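Putative ABC type-2 transporter (Thermotoga maritima MSB8, PDB 3CNI) probably serves as the membrane part of an ABC-type transporter, of which this construct is a calcium-binding domain. Local coordinates at residues K12-R17 with K45-A50; F112-P117 with Q121-P126. All blocks are in the same frame, centred on the assembly; numbering follows the deposited sequence.

Contact 1: K12-R17 with K45-A50; sequences KVAIVR and KEAEEA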
ATOM      1  N   LYS A  12       7.233  15.508  -1.493  1.00 64.01           N
ATOM      2  CA  LYS A  12       7.450  16.467  -0.431  1.00 63.86           C
ATOM      3  C   LYS A  12       6.437  16.105   0.663  1.00 63.22           C
ATOM      4  O   LYS A  12       5.231  16.010   0.411  1.00 62.50           O
ATOM      5  CB  LYS A  12       7.268  17.909  -0.941  1.00 63.36           C
ATOM      6  CG  LYS A  12       8.525  18.525  -1.582  1.00 66.09           C
ATOM      7  CD  LYS A  12       8.533  18.503  -3.119  1.00 68.07           C
ATOM      8  CE  LYS A  12       9.982  18.374  -3.689  1.00 69.20           C
ATOM      9  N   VAL A  13       6.972  15.873   1.859  1.00 62.37           N
ATOM     10  CA  VAL A  13       6.212  15.491   3.022  1.00 61.39           C
ATOM     11  C   VAL A  13       6.752  16.206   4.285  1.00 60.42           C
ATOM     12  O   VAL A  13       7.923  16.376   4.427  1.00 60.94           O
ATOM     13  CB  VAL A  13       6.285  13.934   3.193  1.00 62.49           C
ATOM     14  CG1 VAL A  13       5.586  13.473   4.435  1.00 62.23           C
ATOM     15  CG2 VAL A  13       5.728  13.193   1.947  1.00 58.83           C
ATOM     16  N   ALA A  14       5.855  16.653   5.159  1.00 59.18           N
ATOM     17  CA  ALA A  14       6.164  17.062   6.531  1.00 57.74           C
ATOM     18  C   ALA A  14       5.954  15.885   7.448  1.00 57.30           C
ATOM     19  O   ALA A  14       4.917  15.228   7.391  1.00 56.79           O
ATOM     20  CB  ALA A  14       5.289  18.194   6.989  1.00 56.69           C
ATOM     21  N   ILE A  15       6.944  15.630   8.303  1.00 57.24           N
ATOM     22  CA  ILE A  15       6.813  14.652   9.388  1.00 57.01           C
ATOM     23  C   ILE A  15       6.693  15.384  10.706  1.00 57.14           C
ATOM     24  O   ILE A  15       7.500  16.198  11.059  1.00 57.26           O
ATOM     25  CB  ILE A  15       7.979  13.683   9.425  1.00 56.92           C
ATOM     26  CG1 ILE A  15       8.196  13.044   8.050  1.00 58.59           C
ATOM     27  CG2 ILE A  15       7.781  12.577  10.541  1.00 57.11           C
ATOM     28  CD1 ILE A  15       9.678  12.544   7.850  1.00 59.35           C
ATOM     29  N   VAL A  16       5.622  15.098  11.417  1.00 57.90           N
ATOM     30  CA  VAL A  16       5.332  15.692  12.736  1.00 57.48           C
ATOM     31  C   VAL A  16       5.408  14.542  13.769  1.00 57.51           C
ATOM     32  O   VAL A  16       4.606  13.618  13.748  1.00 58.10           O
ATOM     33  CB  VAL A  16       3.908  16.278  12.748  1.00 57.16           C
ATOM     34  CG1 VAL A  16       3.437  16.504  14.160  1.00 56.06           C
ATOM     35  CG2 VAL A  16       3.842  17.512  11.937  1.00 56.92           C
ATOM     36  N   ARG A  17       6.432  14.534  14.602  1.00 57.80           N
ATOM     37  CA  ARG A  17       6.603  13.417  15.550  1.00 57.20           C
ATOM     38  C   ARG A  17       6.334  13.956  16.891  1.00 55.97           C
ATOM     39  O   ARG A  17       7.026  14.833  17.325  1.00 55.07           O
ATOM     40  CB  ARG A  17       7.988  12.773  15.511  1.00 57.48           C
ATOM     41  CG  ARG A  17       8.108  11.609  16.575  1.00 57.74           C
ATOM     42  CD  ARG A  17       9.330  10.719  16.404  1.00 56.67           C
ATOM     43  NE  ARG A  17      10.552  11.493  16.281  1.00 52.31           N
ATOM     44  CZ  ARG A  17      11.142  12.104  17.268  1.00 56.40           C
ATOM     45  NH1 ARG A  17      12.248  12.775  17.029  1.00 58.07           N
ATOM     46  NH2 ARG A  17      10.659  12.029  18.495  1.00 58.54           N
ATOM     47  N   LYS A  45       1.152  22.820  13.521  1.00 62.72           N
ATOM     48  CA  LYS A  45       0.739  24.109  12.921  1.00 62.56           C
ATOM     49  C   LYS A  45       1.832  24.566  11.962  1.00 62.80           C
ATOM     50  O   LYS A  45       1.596  25.148  10.897  1.00 63.66           O
ATOM     51  CB  LYS A  45       0.509  25.184  13.994  1.00 62.61           C
ATOM     52  CG  LYS A  45      -0.918  25.748  14.062  1.00 63.38           C
ATOM     53  N   GLU A  46       3.054  24.282  12.365  1.00 62.79           N
ATOM     54  CA  GLU A  46       4.233  24.658  11.605  1.00 62.70           C
ATOM     55  C   GLU A  46       4.435  23.688  10.427  1.00 61.97           C
ATOM     56  O   GLU A  46       5.032  24.053   9.407  1.00 62.47           O
ATOM     57  CB  GLU A  46       5.455  24.673  12.534  1.00 63.12           C
ATOM     58  CG  GLU A  46       6.823  25.036  11.887  1.00 66.62           C
ATOM     59  CD  GLU A  46       7.138  26.533  11.864  1.00 67.78           C
ATOM     60  OE1 GLU A  46       7.536  27.088  12.913  1.00 70.34           O
ATOM     61  OE2 GLU A  46       6.995  27.148  10.782  1.00 70.66           O
ATOM     62  N   ALA A  47       3.959  22.453  10.559  1.00 60.27           N
ATOM     63  CA  ALA A  47       4.122  21.480   9.471  1.00 59.55           C
ATOM     64  C   ALA A  47       3.089  21.846   8.414  1.00 59.18           C
ATOM     65  O   ALA A  47       3.359  21.787   7.219  1.00 58.81           O
ATOM     66  CB  ALA A  47       3.967  20.004   9.939  1.00 57.97           C
ATOM     67  N   GLU A  48       1.915  22.226   8.890  1.00 59.08           N
ATOM     68  CA  GLU A  48       0.857  22.715   8.044  1.00 59.44           C
ATOM     69  C   GLU A  48       1.293  23.931   7.247  1.00 59.42           C
ATOM     70  O   GLU A  48       0.841  24.165   6.134  1.00 59.13           O
ATOM     71  CB  GLU A  48      -0.387  23.073   8.853  1.00 60.00           C
ATOM     72  CG  GLU A  48      -1.379  23.806   7.968  1.00 62.05           C
ATOM     73  CD  GLU A  48      -2.806  23.755   8.444  1.00 64.90           C
ATOM     74  OE1 GLU A  48      -3.247  24.733   9.084  1.00 67.50           O
ATOM     75  OE2 GLU A  48      -3.504  22.761   8.135  1.00 65.84           O
ATOM     76  N   GLU A  49       2.191  24.712   7.827  1.00 59.45           N
ATOM     77  CA  GLU A  49       2.620  25.937   7.205  1.00 59.05           C
ATOM     78  C   GLU A  49       3.693  25.692   6.163  1.00 58.18           C
ATOM     79  O   GLU A  49       3.657  26.263   5.081  1.00 58.10           O
ATOM     80  CB  GLU A  49       3.036  26.952   8.253  1.00 59.87           C
ATOM     81  CG  GLU A  49       1.802  27.494   9.033  1.00 62.05           C
ATOM     82  N   ALA A  50       4.601  24.777   6.458  1.00 57.19           N
ATOM     83  CA  ALA A  50       5.587  24.343   5.467  1.00 57.12           C
ATOM     84  C   ALA A  50       4.903  23.649   4.277  1.00 58.24           C
ATOM     85  O   ALA A  50       5.363  23.770   3.151  1.00 59.72           O
ATOM     86  CB  ALA A  50       6.667  23.445   6.087  1.00 56.55           C
TER
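Ala47 lays its methyl group over the strand 12-17, where CB meets CB of Ala14 at 3.7 Å. Within 45-50, this methyl is what reaches the strand, and it sits between the two residues that face it, Ala14 and, two positions on, Val16. The valine comes alongside with its CG2 branch, which a chi1 of 163° turns toward the helix. The modelled gap between CG2 and Ala47 CB is doubtful, so the closeness of this pair should not be pressed. With an alanine on each side, the two backbones come near each other, the CA atoms of Ala14 and Ala47 standing 5.7 Å apart. All three touching residues are buried, and the join between the segments is purely apolar.

Neighbouring strands widen the patch: Ala47 also rests on Tyr39 of strand 36-41, while Val16 packs on Ile59 and Val61 of strand 58-62. Ile15 points away from helix 44-54 and meets Leu31 of helix 22-32, which therefore covers the other face of the sheet. Strand 12-17 runs parallel to both its neighbours, and this parallel part of the mixed sheet (36-41, 12-17, 58-62), with helix 44-54 on one face and helix 22-32 on the other, forms a three-layer alpha/beta arrangement, to which this contact contributes one helix-on-sheet layer.

Contact 2: F112-P117 with Q121-P126; sequences FLLNDP and QLLFDP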
ATOM      1  N   PHE A 112      12.304  -4.911  14.706  1.00 62.70           N
ATOM      2  CA  PHE A 112      12.101  -4.387  16.032  0.50 63.48           C
ATOM      3  C   PHE A 112      10.894  -5.096  16.672  1.00 64.41           C
ATOM      4  O   PHE A 112      10.641  -4.998  17.860  1.00 66.69           O
ATOM      5  CB  PHE A 112      11.979  -2.853  15.973  0.50 63.62           C
ATOM      6  CG  PHE A 112      12.898  -2.172  14.906  0.50 61.64           C
ATOM      7  CD1 PHE A 112      12.433  -1.128  14.125  0.50 60.29           C
ATOM      8  CD2 PHE A 112      14.198  -2.573  14.717  0.50 60.34           C
ATOM      9  CE1 PHE A 112      13.239  -0.518  13.177  0.50 57.69           C
ATOM     10  CE2 PHE A 112      15.012  -1.947  13.785  0.50 58.33           C
ATOM     11  CZ  PHE A 112      14.526  -0.934  13.026  0.50 58.52           C
ATOM     12  N   LEU A 113      10.222  -5.864  15.865  1.00 65.94           N
ATOM     13  CA  LEU A 113       9.048  -6.562  16.336  1.00 67.60           C
ATOM     14  C   LEU A 113       9.350  -8.006  16.564  1.00 69.68           C
ATOM     15  O   LEU A 113       8.455  -8.791  16.871  1.00 71.31           O
ATOM     16  CB  LEU A 113       7.917  -6.408  15.336  1.00 67.85           C
ATOM     17  CG  LEU A 113       7.539  -4.971  14.972  1.00 66.91           C
ATOM     18  CD1 LEU A 113       6.466  -4.981  13.883  1.00 65.62           C
ATOM     19  CD2 LEU A 113       7.114  -4.200  16.232  1.00 69.54           C
ATOM     20  N   LEU A 114      10.616  -8.372  16.424  1.00 72.09           N
ATOM     21  CA  LEU A 114      11.011  -9.790  16.562  1.00 73.53           C
ATOM     22  C   LEU A 114      11.188 -10.174  18.019  1.00 74.98           C
ATOM     23  O   LEU A 114      11.304 -11.346  18.341  1.00 74.94           O
ATOM     24  CB  LEU A 114      12.288 -10.113  15.764  1.00 73.48           C
ATOM     25  CG  LEU A 114      12.137 -10.080  14.245  1.00 73.60           C
ATOM     26  CD1 LEU A 114      13.543 -10.230  13.596  1.00 72.99           C
ATOM     27  CD2 LEU A 114      11.110 -11.136  13.736  1.00 69.40           C
ATOM     28  N   ASN A 115      11.086  -9.186  18.893  1.00 77.58           N
ATOM     29  CA  ASN A 115      11.553  -9.338  20.305  1.00 80.00           C
ATOM     30  C   ASN A 115      10.576 -10.215  21.193  1.00 80.20           C
ATOM     31  O   ASN A 115      10.958 -11.257  21.727  1.00 79.67           O
ATOM     32  CB  ASN A 115      11.812  -7.962  20.996  1.00 80.98           C
ATOM     33  CG  ASN A 115      12.631  -6.941  20.105  1.00 84.69           C
ATOM     34  OD1 ASN A 115      12.879  -5.777  20.518  1.00 87.43           O
ATOM     35  ND2 ASN A 115      13.030  -7.379  18.892  1.00 86.97           N
ATOM     36  N   ASP A 116       9.327  -9.737  21.324  1.00 80.86           N
ATOM     37  CA  ASP A 116       8.232 -10.413  22.074  1.00 81.00           C
ATOM     38  C   ASP A 116       7.420 -11.354  21.181  1.00 80.56           C
ATOM     39  O   ASP A 116       7.461 -11.260  19.964  1.00 80.93           O
ATOM     40  CB  ASP A 116       7.185  -9.393  22.652  1.00 81.50           C
ATOM     41  CG  ASP A 116       7.712  -8.523  23.783  1.00 83.57           C
ATOM     42  OD1 ASP A 116       8.558  -9.018  24.556  1.00 85.38           O
ATOM     43  OD2 ASP A 116       7.191  -7.392  23.968  1.00 86.46           O
ATOM     44  N   PRO A 117       6.614 -12.225  21.805  1.00 80.41           N
ATOM     45  CA  PRO A 117       5.540 -12.937  21.122  1.00 79.92           C
ATOM     46  C   PRO A 117       4.330 -12.013  21.024  1.00 78.81           C
ATOM     47  O   PRO A 117       3.498 -12.181  20.132  1.00 77.63           O
ATOM     48  CB  PRO A 117       5.236 -14.101  22.072  1.00 79.96           C
ATOM     49  CG  PRO A 117       5.448 -13.491  23.454  1.00 80.54           C
ATOM     50  CD  PRO A 117       6.574 -12.443  23.265  1.00 80.79           C
ATOM     51  N   GLN A 121       2.071 -10.560  15.584  1.00 76.14           N
ATOM     52  CA  GLN A 121       0.974 -10.126  14.647  1.00 73.56           C
ATOM     53  C   GLN A 121       1.420  -8.906  13.876  1.00 72.55           C
ATOM     54  O   GLN A 121       1.195  -8.730  12.629  1.00 71.95           O
ATOM     55  CB  GLN A 121      -0.285  -9.710  15.453  1.00 73.95           C
ATOM     56  CG  GLN A 121      -0.229 -10.082  16.979  1.00 71.67           C
ATOM     57  N   LEU A 122       2.022  -8.047  14.703  1.00 20.00           N
ATOM     58  CA  LEU A 122       2.369  -6.716  14.217  1.00 20.00           C
ATOM     59  C   LEU A 122       3.314  -6.793  13.022  1.00 20.00           C
ATOM     60  O   LEU A 122       3.442  -5.904  12.288  1.00 66.44           O
ATOM     61  CB  LEU A 122       3.003  -5.885  15.336  1.00 20.00           C
ATOM     62  CG  LEU A 122       2.102  -5.557  16.528  1.00 20.00           C
ATOM     63  CD1 LEU A 122       2.892  -4.849  17.618  1.00 20.00           C
ATOM     64  CD2 LEU A 122       0.912  -4.716  16.090  1.00 20.00           C
ATOM     65  N   LEU A 123       3.919  -7.953  12.881  1.00 20.00           N
ATOM     66  CA  LEU A 123       4.851  -8.172  11.818  1.00 20.00           C
ATOM     67  C   LEU A 123       4.203  -7.846  10.512  1.00 20.00           C
ATOM     68  O   LEU A 123       4.744  -7.102   9.734  1.00 62.53           O
ATOM     69  CB  LEU A 123       5.323  -9.611  11.815  1.00 20.00           C
ATOM     70  CG  LEU A 123       6.625  -9.896  12.533  1.00 20.00           C
ATOM     71  CD1 LEU A 123       7.068 -11.319  12.274  1.00 20.00           C
ATOM     72  CD2 LEU A 123       7.657  -8.927  12.084  1.00 20.00           C
ATOM     73  N   PHE A 124       3.037  -8.419  10.284  1.00 20.00           N
ATOM     74  CA  PHE A 124       2.326  -8.251   9.049  1.00 20.00           C
ATOM     75  C   PHE A 124       1.491  -6.997   9.011  1.00 20.00           C
ATOM     76  O   PHE A 124       1.293  -6.435   7.976  1.00 20.00           O
ATOM     77  CB  PHE A 124       1.452  -9.449   8.783  1.00 20.00           C
ATOM     78  CG  PHE A 124       2.201 -10.692   8.546  1.00 20.00           C
ATOM     79  CD1 PHE A 124       2.663 -11.444   9.588  1.00 20.00           C
ATOM     80  CD2 PHE A 124       2.438 -11.129   7.287  1.00 20.00           C
ATOM     81  CE1 PHE A 124       3.362 -12.599   9.363  1.00 20.00           C
ATOM     82  CE2 PHE A 124       3.134 -12.280   7.067  1.00 20.00           C
ATOM     83  CZ  PHE A 124       3.592 -13.014   8.109  1.00 20.00           C
ATOM     84  N   ASP A 125       1.091  -6.524  10.163  1.00 20.00           N
ATOM     85  CA  ASP A 125       0.179  -5.440  10.222  1.00 20.00           C
ATOM     86  C   ASP A 125       0.409  -4.605  11.439  1.00 20.00           C
ATOM     87  O   ASP A 125      -0.309  -4.672  12.385  1.00 20.00           O
ATOM     88  CB  ASP A 125      -1.226  -5.965  10.198  1.00 20.00           C
ATOM     89  CG  ASP A 125      -2.228  -4.921   9.843  1.00 20.00           C
ATOM     90  OD1 ASP A 125      -1.864  -3.907   9.237  1.00 20.00           O
ATOM     91  OD2 ASP A 125      -3.392  -5.126  10.170  1.00 20.00           O
ATOM     92  N   PRO A 126       1.416  -3.775  11.369  1.00 20.00           N
ATOM     93  CA  PRO A 126       1.928  -3.094  12.530  1.00 20.00           C
ATOM     94  C   PRO A 126       1.246  -1.779  12.726  1.00 20.00           C
ATOM     95  O   PRO A 126       1.292  -1.266  13.813  1.00 20.00           O
ATOM     96  CB  PRO A 126       3.368  -2.869  12.151  1.00 20.00           C
ATOM     97  CG  PRO A 126       3.355  -2.893  10.737  1.00 20.00           C
ATOM     98  CD  PRO A 126       2.471  -3.955  10.384  1.00 20.00           C
TER
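Leu113 pushes its CD1 methyl against the turn 121-126 and takes part in three of the four residue pairs. CD1 lies 3.9 Å from CB of Leu122 and 4.1 Å from CB of Pro126, so one branch of the leucine touches both residues. The same methyl lies against the carbonyl of Leu122, whose oxygen is less surely placed. Nearer the backbone, Leu113 CB meets the CD2 branch of Leu123 at 4.1 Å. With chi2 of Leu113 at 176°, the CD1 branch continues the extended line of the side chain toward the turn. Leu114 joins at the exposed margin: although it starts out pointing away from the turn, CD2 swings back to 4.3 Å from CD1 of Leu123.

The turn is shaped by its own backbone, with Phe124 N bonded to Gln121 O at 3.0 Å, although 121-124 lack the regular bonds of a helix. Pro126 is tied by its backbone to Ala76, at the start of strand 76-84, and Asp125 forms a salt bridge with Lys75. The same aspartate accepts a hydrogen bond from Asn150 of the second subunit, whose Leu89 packs on Leu114.

Between the segments the side-chain contacts are apolar, and CD1 also rests against the backbone of Leu122 and Leu123. Burial of Leu113, Leu122 and Leu123 is consistent with the hydrophobic effect holding the two parts of the loop together, while directional polar bonds link the turn to strand 76-84 and to the second subunit.

How the contacts relate
Contact 1 comes first along the chain and is complete before contact 2 begins. Their centres are 28 Å apart, on opposite sides of the chain's centre, and their nearest atoms stay about 12 Å from each other. One mixed sheet nevertheless relates them: in contact 1, helix 44-54 packs on strand 12-17, next to the outermost strand 36-41, whereas contact 2 belongs to the loop between helix 89-107 and strand 127-135, farther across the sheet. Helix 22-32 offers a second connection, touching Ile15 of strand 12-17 and Phe112 of the loop. Contact 1 thus belongs to the packing within the subunit, contact 2 to a loop that also meets the second subunit.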